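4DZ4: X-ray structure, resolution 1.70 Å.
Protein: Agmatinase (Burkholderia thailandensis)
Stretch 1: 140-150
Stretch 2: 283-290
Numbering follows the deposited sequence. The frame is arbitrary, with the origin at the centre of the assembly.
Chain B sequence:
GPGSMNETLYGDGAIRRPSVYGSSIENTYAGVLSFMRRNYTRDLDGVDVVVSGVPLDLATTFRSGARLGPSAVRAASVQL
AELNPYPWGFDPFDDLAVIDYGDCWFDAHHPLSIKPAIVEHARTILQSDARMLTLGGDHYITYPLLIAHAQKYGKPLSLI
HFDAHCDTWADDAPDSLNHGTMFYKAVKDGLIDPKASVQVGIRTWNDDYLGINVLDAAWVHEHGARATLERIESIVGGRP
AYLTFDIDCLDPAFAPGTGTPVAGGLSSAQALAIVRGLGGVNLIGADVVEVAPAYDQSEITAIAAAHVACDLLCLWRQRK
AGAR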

ATOM      1  N   TYR B 140     -14.760  -1.905 -23.004  1.00  9.45           N
ATOM      2  CA  TYR B 140     -15.121  -2.622 -24.229  1.00  9.46           C
ATOM      3  C   TYR B 140     -16.439  -3.385 -24.042  1.00  9.75           C
ATOM      4  O   TYR B 140     -17.223  -3.528 -24.998  1.00  9.70           O
ATOM      5  N   ILE B 141     -16.691  -3.873 -22.821  1.00  9.17           N
ATOM      6  CA  ILE B 141     -17.896  -4.720 -22.610  1.00  9.88           C
ATOM      7  C   ILE B 141     -19.190  -4.033 -23.045  1.00 10.07           C
ATOM      8  O   ILE B 141     -20.166  -4.703 -23.429  1.00 10.14           O
ATOM      9  N   THR B 142     -19.216  -2.702 -22.991  1.00  9.89           N
ATOM     10  CA  THR B 142     -20.441  -1.978 -23.307  1.00 10.21           C
ATOM     11  C   THR B 142     -20.885  -2.124 -24.779  1.00 10.56           C
ATOM     12  O   THR B 142     -22.092  -2.071 -25.086  1.00 10.95           O
ATOM     13  N   TYR B 143     -19.922  -2.352 -25.666  1.00 10.69           N
ATOM     14  CA  TYR B 143     -20.248  -2.549 -27.073  1.00 11.04           C
ATOM     15  C   TYR B 143     -21.095  -3.823 -27.286  1.00 11.12           C
ATOM     16  O   TYR B 143     -22.210  -3.733 -27.787  1.00 11.65           O
ATOM     17  N   PRO B 144     -20.606  -5.013 -26.869  1.00 10.57           N
ATOM     18  CA  PRO B 144     -21.523  -6.148 -27.055  1.00 11.00           C
ATOM     19  C   PRO B 144     -22.807  -6.050 -26.225  1.00 10.98           C
ATOM     20  O   PRO B 144     -23.861  -6.553 -26.642  1.00 11.40           O
ATOM     21  N   LEU B 145     -22.750  -5.350 -25.086  1.00 10.71           N
ATOM     22  CA  LEU B 145     -23.967  -5.144 -24.301  1.00 11.10           C
ATOM     23  C   LEU B 145     -24.961  -4.307 -25.096  1.00 11.69           C
ATOM     24  O   LEU B 145     -26.157  -4.629 -25.114  1.00 12.01           O
ATOM     25  N   LEU B 146     -24.479  -3.267 -25.772  1.00 11.55           N
ATOM     26  CA  LEU B 146     -25.344  -2.443 -26.612  1.00 12.47           C
ATOM     27  C   LEU B 146     -25.923  -3.237 -27.793  1.00 13.01           C
ATOM     28  O   LEU B 146     -27.066  -3.041 -28.181  1.00 13.43           O
ATOM     29  N   ILE B 147     -25.120  -4.116 -28.380  1.00 13.01           N
ATOM     30  CA  ILE B 147     -25.614  -4.973 -29.473  1.00 13.41           C
ATOM     31  C   ILE B 147     -26.848  -5.737 -29.004  1.00 13.94           C
ATOM     32  O   ILE B 147     -27.888  -5.728 -29.673  1.00 14.37           O
ATOM     33  N   ALA B 148     -26.736  -6.379 -27.839  1.00 13.46           N
ATOM     34  CA  ALA B 148     -27.812  -7.213 -27.328  1.00 14.38           C
ATOM     35  C   ALA B 148     -29.011  -6.340 -26.935  1.00 14.73           C
ATOM     36  O   ALA B 148     -30.167  -6.707 -27.186  1.00 15.78           O
ATOM     37  N   HIS B 149     -28.736  -5.169 -26.358  1.00 14.60           N
ATOM     38  CA  HIS B 149     -29.820  -4.228 -26.011  1.00 15.58           C
ATOM     39  C   HIS B 149     -30.584  -3.689 -27.203  1.00 16.83           C
ATOM     40  O   HIS B 149     -31.800  -3.567 -27.149  1.00 17.43           O
ATOM     41  N   ALA B 150     -29.886  -3.372 -28.286  1.00 17.44           N
ATOM     42  CA  ALA B 150     -30.549  -2.937 -29.519  1.00 19.26           C
ATOM     43  C   ALA B 150     -31.431  -4.032 -30.110  1.00 20.85           C
ATOM     44  O   ALA B 150     -32.442  -3.713 -30.733  1.00 21.87           O
ATOM     45  N   LEU B 283     -34.633   4.609 -18.795  1.00 18.57           N
ATOM     46  CA  LEU B 283     -33.385   3.902 -18.610  1.00 17.86           C
ATOM     47  C   LEU B 283     -33.622   2.402 -18.830  1.00 17.64           C
ATOM     48  O   LEU B 283     -34.329   1.770 -18.044  1.00 17.85           O
ATOM     49  N   ILE B 284     -33.058   1.859 -19.906  1.00 17.45           N
ATOM     50  CA  ILE B 284     -33.310   0.453 -20.324  1.00 17.74           C
ATOM     51  C   ILE B 284     -32.276  -0.535 -19.787  1.00 16.35           C
ATOM     52  O   ILE B 284     -32.526  -1.737 -19.756  1.00 16.85           O
ATOM     53  N   GLY B 285     -31.120  -0.015 -19.377  1.00 14.90           N
ATOM     54  CA  GLY B 285     -29.973  -0.844 -18.982  1.00 13.53           C
ATOM     55  C   GLY B 285     -28.838   0.067 -18.566  1.00 12.57           C
ATOM     56  O   GLY B 285     -28.815   1.246 -18.927  1.00 12.75           O
ATOM     57  N   ALA B 286     -27.878  -0.477 -17.834  1.00 11.80           N
ATOM     58  CA  ALA B 286     -26.739   0.343 -17.371  1.00 11.25           C
ATOM     59  C   ALA B 286     -25.533  -0.512 -17.052  1.00 10.68           C
ATOM     60  O   ALA B 286     -25.668  -1.710 -16.823  1.00 10.96           O
ATOM     61  N   ASP B 287     -24.366   0.129 -16.981  1.00 10.49           N
ATOM     62  CA  ASP B 287     -23.180  -0.566 -16.508  1.00 10.27           C
ATOM     63  C   ASP B 287     -22.257   0.410 -15.782  1.00 10.12           C
ATOM     64  O   ASP B 287     -22.397   1.628 -15.927  1.00  9.92           O
ATOM     65  N   VAL B 288     -21.380  -0.155 -14.959  1.00  9.45           N
ATOM     66  CA  VAL B 288     -20.410   0.622 -14.209  1.00  9.22           C
ATOM     67  C   VAL B 288     -19.087  -0.112 -14.418  1.00  8.91           C
ATOM     68  O   VAL B 288     -18.957  -1.270 -14.017  1.00  8.83           O
ATOM     69  N   VAL B 289     -18.137   0.564 -15.066  1.00  8.44           N
ATOM     70  CA  VAL B 289     -16.948  -0.126 -15.595  1.00  8.45           C
ATOM     71  C   VAL B 289     -15.640   0.510 -15.123  1.00  8.54           C
ATOM     72  O   VAL B 289     -15.633   1.621 -14.567  1.00  8.48           O
ATOM     73  N   GLU B 290     -14.562  -0.255 -15.347  1.00  8.28           N
ATOM     74  CA  GLU B 290     -13.149   0.173 -15.256  1.00  8.51           C
ATOM     75  C   GLU B 290     -12.644   0.255 -13.807  1.00  8.31           C
ATOM     76  O   GLU B 290     -11.565   0.804 -13.571  1.00  8.88           O
TER

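The helix of stretch 1 runs nearly antiparallel to the buried strand 283-289, their axes approaching to 10.0 Å, and side chains from both fill the gap. Tyr140 (chi1 t) turns away, so the contact begins with Ile141. The p, t rotamer of Ile141 carries its CD1 to within 3.9 Å of Val289 CG1, an apolar pairing suited to two branched side chains in a buried place; Val289 is in the m rotamer.

Thr142, also m, provides the polar link: its OG1 donates a hydrogen bond of 2.8 Å to OD2 of Asp287, whose p rotamer brings the carboxylate to the helix. A small hydroxyl suits this spot, because it adds a donor to a buried carboxylate that is also hydrogen-bonded elsewhere in the structure.

Tyr143 and Pro144 lie out of reach. About one turn after Thr142, Leu145 (m, t) sets CD1 3.8 Å from Asp287 OD2, packing hydrocarbon beside the carboxylate.

His149 (chi1 m) closes the row. His149 ND1 donates to Leu145 O at 2.8 Å, steadying the ring, while His149 CD2 lies 4.0 Å from CD1 of Ile284 (p, t). His149 NE2 sits 4.0 Å from Gly285 CA; a CB there would clash with NE2, so glycine makes room. A water bridges the stretches: its O lies 2.7 Å from His149 NE2 and donates to Ile284 O at 2.6 Å.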

ATOM      1  CB  TYR B 140     -14.020  -3.597 -24.657  1.00 10.12           C
ATOM      2  CG  TYR B 140     -14.453  -4.399 -25.865  1.00 10.56           C
ATOM      3  CD1 TYR B 140     -14.306  -3.884 -27.146  1.00 11.27           C
ATOM      4  CD2 TYR B 140     -15.058  -5.659 -25.709  1.00 11.05           C
ATOM      5  CE1 TYR B 140     -14.736  -4.605 -28.258  1.00 11.65           C
ATOM      6  CE2 TYR B 140     -15.501  -6.383 -26.807  1.00 11.77           C
ATOM      7  CZ  TYR B 140     -15.317  -5.850 -28.080  1.00 12.36           C
ATOM      8  OH  TYR B 140     -15.746  -6.557 -29.193  1.00 13.86           O
ATOM      9  CB  ILE B 141     -18.020  -5.243 -21.151  1.00  9.62           C
ATOM     10  CG1 ILE B 141     -18.434  -4.118 -20.170  1.00  9.48           C
ATOM     11  CG2 ILE B 141     -16.719  -5.972 -20.735  1.00  9.90           C
ATOM     12  CD1 ILE B 141     -18.756  -4.597 -18.750  1.00  9.53           C
ATOM     13  CB  THR B 142     -20.306  -0.512 -22.912  1.00  9.97           C
ATOM     14  OG1 THR B 142     -19.932  -0.443 -21.528  1.00  9.61           O
ATOM     15  CG2 THR B 142     -21.653   0.239 -23.117  1.00 10.57           C
ATOM     16  CB  TYR B 143     -18.955  -2.509 -27.916  1.00 11.66           C
ATOM     17  CG  TYR B 143     -19.131  -2.802 -29.374  1.00 12.78           C
ATOM     18  CD1 TYR B 143     -20.137  -2.167 -30.139  1.00 13.30           C
ATOM     19  CD2 TYR B 143     -18.259  -3.686 -30.027  1.00 13.65           C
ATOM     20  CE1 TYR B 143     -20.287  -2.448 -31.493  1.00 14.24           C
ATOM     21  CE2 TYR B 143     -18.420  -3.990 -31.380  1.00 14.55           C
ATOM     22  CZ  TYR B 143     -19.424  -3.336 -32.107  1.00 15.12           C
ATOM     23  OH  TYR B 143     -19.546  -3.618 -33.441  1.00 16.06           O
ATOM     24  CB  PRO B 144     -20.690  -7.376 -26.605  1.00 10.78           C
ATOM     25  CG  PRO B 144     -19.459  -6.796 -25.929  1.00 10.28           C
ATOM     26  CD  PRO B 144     -19.232  -5.462 -26.595  1.00 10.42           C
ATOM     27  CB  LEU B 145     -23.653  -4.478 -22.947  1.00 10.78           C
ATOM     28  CG  LEU B 145     -22.891  -5.357 -21.928  1.00 10.57           C
ATOM     29  CD1 LEU B 145     -22.589  -4.550 -20.665  1.00 10.16           C
ATOM     30  CD2 LEU B 145     -23.661  -6.640 -21.562  1.00 11.60           C
ATOM     31  CB  LEU B 146     -24.599  -1.209 -27.124  1.00 12.24           C
ATOM     32  CG  LEU B 146     -24.353  -0.116 -26.083  1.00 11.93           C
ATOM     33  CD1 LEU B 146     -23.372   0.884 -26.674  1.00 12.31           C
ATOM     34  CD2 LEU B 146     -25.658   0.571 -25.626  1.00 12.42           C
ATOM     35  CB  ILE B 147     -24.518  -5.948 -29.982  1.00 13.33           C
ATOM     36  CG1 ILE B 147     -23.435  -5.148 -30.721  1.00 13.53           C
ATOM     37  CG2 ILE B 147     -25.105  -7.050 -30.873  1.00 14.02           C
ATOM     38  CD1 ILE B 147     -22.174  -5.936 -31.009  1.00 13.57           C
ATOM     39  CB  ALA B 148     -27.307  -8.016 -26.132  1.00 13.77           C
ATOM     40  CB  HIS B 149     -29.308  -3.106 -25.114  1.00 14.65           C
ATOM     41  CG  HIS B 149     -29.199  -3.509 -23.657  1.00 14.34           C
ATOM     42  ND1 HIS B 149     -28.183  -4.264 -23.190  1.00 13.80           N
ATOM     43  CD2 HIS B 149     -30.040  -3.261 -22.569  1.00 14.57           C
ATOM     44  CE1 HIS B 149     -28.361  -4.481 -21.863  1.00 13.95           C
ATOM     45  NE2 HIS B 149     -29.504  -3.873 -21.489  1.00 13.99           N
ATOM     46  CB  ALA B 150     -29.528  -2.457 -30.546  1.00 19.24           C
ATOM     47  CB  LEU B 283     -32.894   4.172 -17.195  1.00 18.29           C
ATOM     48  CG  LEU B 283     -31.632   3.441 -16.788  1.00 18.74           C
ATOM     49  CD1 LEU B 283     -30.435   3.944 -17.582  1.00 18.79           C
ATOM     50  CD2 LEU B 283     -31.405   3.588 -15.279  1.00 19.56           C
ATOM     51  CB  ILE B 284     -33.301   0.315 -21.871  1.00 18.99           C
ATOM     52  CG1 ILE B 284     -31.862   0.499 -22.418  1.00 19.17           C
ATOM     53  CG2 ILE B 284     -34.265   1.302 -22.481  1.00 21.07           C
ATOM     54  CD1 ILE B 284     -31.636   0.160 -23.871  1.00 20.22           C
ATOM     55  CB  ALA B 286     -27.125   1.171 -16.148  1.00 11.27           C
ATOM     56  CB  ASP B 287     -22.500  -1.372 -17.650  1.00 10.54           C
ATOM     57  CG  ASP B 287     -21.981  -0.499 -18.775  1.00 10.74           C
ATOM     58  OD1 ASP B 287     -21.366   0.562 -18.510  1.00 10.77           O
ATOM     59  OD2 ASP B 287     -22.156  -0.882 -19.952  1.00 11.55           O
ATOM     60  CB  VAL B 288     -20.779   0.667 -12.715  1.00  9.70           C
ATOM     61  CG1 VAL B 288     -19.762   1.526 -11.959  1.00  9.84           C
ATOM     62  CG2 VAL B 288     -22.217   1.180 -12.538  1.00 10.41           C
ATOM     63  CB  VAL B 289     -16.936  -0.116 -17.135  1.00  8.43           C
ATOM     64  CG1 VAL B 289     -18.169  -0.899 -17.648  1.00  8.95           C
ATOM     65  CG2 VAL B 289     -16.928   1.318 -17.701  1.00  8.75           C
ATOM     66  CB  GLU B 290     -12.887   1.480 -16.026  1.00  9.02           C
ATOM     67  CG  GLU B 290     -13.066   1.373 -17.561  1.00 10.05           C
ATOM     68  CD  GLU B 290     -11.886   0.713 -18.304  1.00 10.98           C
ATOM     69  OE1 GLU B 290     -10.864   0.331 -17.710  1.00 12.21           O
ATOM     70  OE2 GLU B 290     -11.983   0.567 -19.525  1.00 11.28           O
TER
HETATM   71  O   HOH W   1     -31.398  -4.088 -19.577  1.00 15.16           O